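Local coordinates for 5-carboxymethyl-2-hydroxymuconate delta-isomerase (Mycobacterium smegmatis, PDB 4PFZ) that catalyses the isomerisation of 5-carboxymethyl-2-hydroxymuconate and belongs to the metal-binding fumarylacetoacetate hydrolase family, at the interface of chains A and B. Sequence-based numbering; all coordinates share one arbitrary frame. Chains: chain A/B, 5-carboxymethyl-2-hydroxymuconate delta-isomerase.

The interface of chains A and B. Residues chain A 59, 123, 213-215; chain B 88, 90, 160-162.
A:Val213 ends helix 203-213, and A:Met214 and A:Thr215 run on extended past the loop B:Gly160 to B:Asp162, which is extended at its last two residues. The carboxylate of B:Asp162 holds A:Thr215 with both oxygens. OD1 takes the backbone N of A:Thr215 at 3.1 Å, nearly straight (167° at H). OD2 takes the hydroxyl OG1 of A:Thr215 at 2.6 Å. Both donors come on the syn side, close to the carboxylate plane. OG1 lies beside its own backbone N (chi1 -59°), which lets one residue offer both groups to the carboxylate. A:Lys123 meets B:Asp162 tip to tip, its NZ 3.2 Å from OD2 in a salt bridge, well above the carboxylate plane. OD2 thus accepts from both A:Lys123 NZ and A:Thr215 OG1. Water 1 joins NZ of A:Lys123 to O of A:Val213 and N of B:Asp162. CG1 of A:Val213 sits over one face of the B:His161 ring, toward its rim. Farther along, CE of A:Met214 packs on CG of B:Pro88 at 4.0 Å. The A:Lys59 chain passes B:Thr90 at about a right angle, and its NZ bonds O of A:Thr215 at 2.9 Å, bracing that backbone from its own chain. This polar clasp with an apolar flank, repeated by the two-fold, helps join the two subunits of the deposited dimer, probably the biological one.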
ATOM      1  N   LYS A  59      -4.792  -0.852  -3.774  1.00 12.30           N
ATOM      2  CA  LYS A  59      -3.946   0.216  -3.283  1.00 13.95           C
ATOM      3  C   LYS A  59      -4.491   1.571  -3.677  1.00 16.01           C
ATOM      4  O   LYS A  59      -5.287   1.718  -4.618  1.00 13.71           O
ATOM      5  CB  LYS A  59      -2.492   0.080  -3.788  1.00 15.60           C
ATOM      6  CG  LYS A  59      -2.306  -0.054  -5.295  1.00 18.75           C
ATOM      7  CD  LYS A  59      -0.836  -0.374  -5.628  1.00 24.46           C
ATOM      8  CE  LYS A  59      -0.590  -0.607  -7.115  1.00 15.73           C
ATOM      9  NZ  LYS A  59      -1.334  -1.792  -7.649  1.00 13.78           N
ATOM     10  N   LYS A 123       0.157  -1.177 -17.076  1.00 22.20           N
ATOM     11  CA  LYS A 123       1.529  -0.840 -16.805  1.00 19.36           C
ATOM     12  C   LYS A 123       2.016  -0.040 -18.014  1.00 21.50           C
ATOM     13  O   LYS A 123       1.683  -0.384 -19.158  1.00 22.33           O
ATOM     14  CB  LYS A 123       2.375  -2.102 -16.612  1.00 23.02           C
ATOM     15  CG  LYS A 123       3.826  -1.830 -16.327  1.00 20.89           C
ATOM     16  CD  LYS A 123       3.974  -1.430 -14.868  1.00 23.44           C
ATOM     17  CE  LYS A 123       5.405  -1.006 -14.567  1.00 29.18           C
ATOM     18  NZ  LYS A 123       6.337  -2.151 -14.658  1.00 29.62           N
ATOM     19  N   VAL A 213       5.689   3.269 -12.871  1.00 15.90           N
ATOM     20  CA  VAL A 213       6.345   2.772 -11.665  1.00 14.99           C
ATOM     21  C   VAL A 213       5.825   1.395 -11.285  1.00 20.22           C
ATOM     22  O   VAL A 213       6.596   0.481 -11.028  1.00 18.22           O
ATOM     23  CB  VAL A 213       6.132   3.721 -10.468  1.00 16.14           C
ATOM     24  CG1 VAL A 213       6.775   3.135  -9.205  1.00 19.54           C
ATOM     25  CG2 VAL A 213       6.713   5.120 -10.796  1.00 17.91           C
ATOM     26  N   MET A 214       4.505   1.258 -11.230  1.00 14.27           N
ATOM     27  CA  MET A 214       3.904   0.042 -10.720  1.00 14.02           C
ATOM     28  C   MET A 214       2.728  -0.423 -11.560  1.00 15.62           C
ATOM     29  O   MET A 214       1.980   0.387 -12.107  1.00 13.42           O
ATOM     30  CB  MET A 214       3.441   0.251  -9.275  1.00 18.40           C
ATOM     31  CG  MET A 214       2.339   1.291  -9.117  1.00 17.33           C
ATOM     32  SD  MET A 214       2.003   1.761  -7.375  1.00 22.24           S
ATOM     33  CE  MET A 214       3.544   2.560  -6.962  1.00 23.94           C
ATOM     34  N   THR A 215       2.565  -1.734 -11.649  1.00 16.76           N
ATOM     35  CA  THR A 215       1.332  -2.299 -12.181  1.00 17.76           C
ATOM     36  C   THR A 215       0.126  -1.812 -11.384  1.00 14.67           C
ATOM     37  O   THR A 215       0.148  -1.802 -10.164  1.00 13.10           O
ATOM     38  CB  THR A 215       1.380  -3.821 -12.174  1.00 21.51           C
ATOM     39  OG1 THR A 215       2.493  -4.226 -12.974  1.00 18.20           O
ATOM     40  CG2 THR A 215       0.101  -4.405 -12.790  1.00 28.29           C
TER
ATOM     41  N   PRO B  88       4.235  -0.954  -2.428  1.00 10.92           N
ATOM     42  CA  PRO B  88       3.061  -1.630  -2.976  1.00 13.55           C
ATOM     43  C   PRO B  88       3.259  -3.123  -3.105  1.00 12.65           C
ATOM     44  O   PRO B  88       4.368  -3.553  -3.386  1.00 16.32           O
ATOM     45  CB  PRO B  88       2.904  -0.992  -4.363  1.00 11.64           C
ATOM     46  CG  PRO B  88       4.319  -0.643  -4.770  1.00 10.89           C
ATOM     47  CD  PRO B  88       5.017  -0.254  -3.467  1.00 14.80           C
ATOM     48  N   THR B  90       2.498  -4.927  -5.409  1.00 12.76           N
ATOM     49  CA  THR B  90       2.951  -5.220  -6.781  1.00 11.48           C
ATOM     50  C   THR B  90       4.465  -5.273  -6.937  1.00 14.96           C
ATOM     51  O   THR B  90       4.989  -5.778  -7.952  1.00 14.72           O
ATOM     52  CB  THR B  90       2.404  -4.191  -7.773  1.00 13.78           C
ATOM     53  OG1 THR B  90       2.496  -2.883  -7.205  1.00 15.12           O
ATOM     54  CG2 THR B  90       0.950  -4.508  -8.091  1.00 16.59           C
ATOM     55  N   GLY B 160       9.082   1.504  -4.956  1.00 15.97           N
ATOM     56  CA  GLY B 160       7.799   0.942  -5.347  1.00 14.20           C
ATOM     57  C   GLY B 160       7.708   0.294  -6.716  1.00 14.00           C
ATOM     58  O   GLY B 160       6.631  -0.149  -7.121  1.00 13.73           O
ATOM     59  N   HIS B 161       8.828   0.223  -7.430  1.00 13.90           N
ATOM     60  CA  HIS B 161       8.797  -0.361  -8.774  1.00 15.67           C
ATOM     61  C   HIS B 161       8.452  -1.843  -8.717  1.00 19.52           C
ATOM     62  O   HIS B 161       8.658  -2.485  -7.699  1.00 17.72           O
ATOM     63  CB  HIS B 161      10.141  -0.158  -9.472  1.00 17.59           C
ATOM     64  CG  HIS B 161      10.475   1.277  -9.711  1.00 20.48           C
ATOM     65  ND1 HIS B 161      10.119   1.936 -10.868  1.00 22.32           N
ATOM     66  CD2 HIS B 161      11.112   2.188  -8.940  1.00 18.39           C
ATOM     67  CE1 HIS B 161      10.524   3.192 -10.801  1.00 25.12           C
ATOM     68  NE2 HIS B 161      11.135   3.370  -9.642  1.00 20.01           N
ATOM     69  N   ASP B 162       7.902  -2.386  -9.801  1.00 16.99           N
ATOM     70  CA  ASP B 162       7.693  -3.834  -9.841  1.00 17.67           C
ATOM     71  C   ASP B 162       9.053  -4.530  -9.611  1.00 15.00           C
ATOM     72  O   ASP B 162      10.100  -4.077 -10.116  1.00 18.85           O
ATOM     73  CB  ASP B 162       7.071  -4.293 -11.180  1.00 17.82           C
ATOM     74  CG  ASP B 162       5.604  -3.847 -11.376  1.00 19.08           C
ATOM     75  OD1 ASP B 162       4.977  -3.231 -10.482  1.00 15.18           O
ATOM     76  OD2 ASP B 162       5.063  -4.118 -12.474  1.00 23.98           O
TER
HETATM   77  O   HOH W   1       7.864  -1.426 -12.653  1.00 35.79           O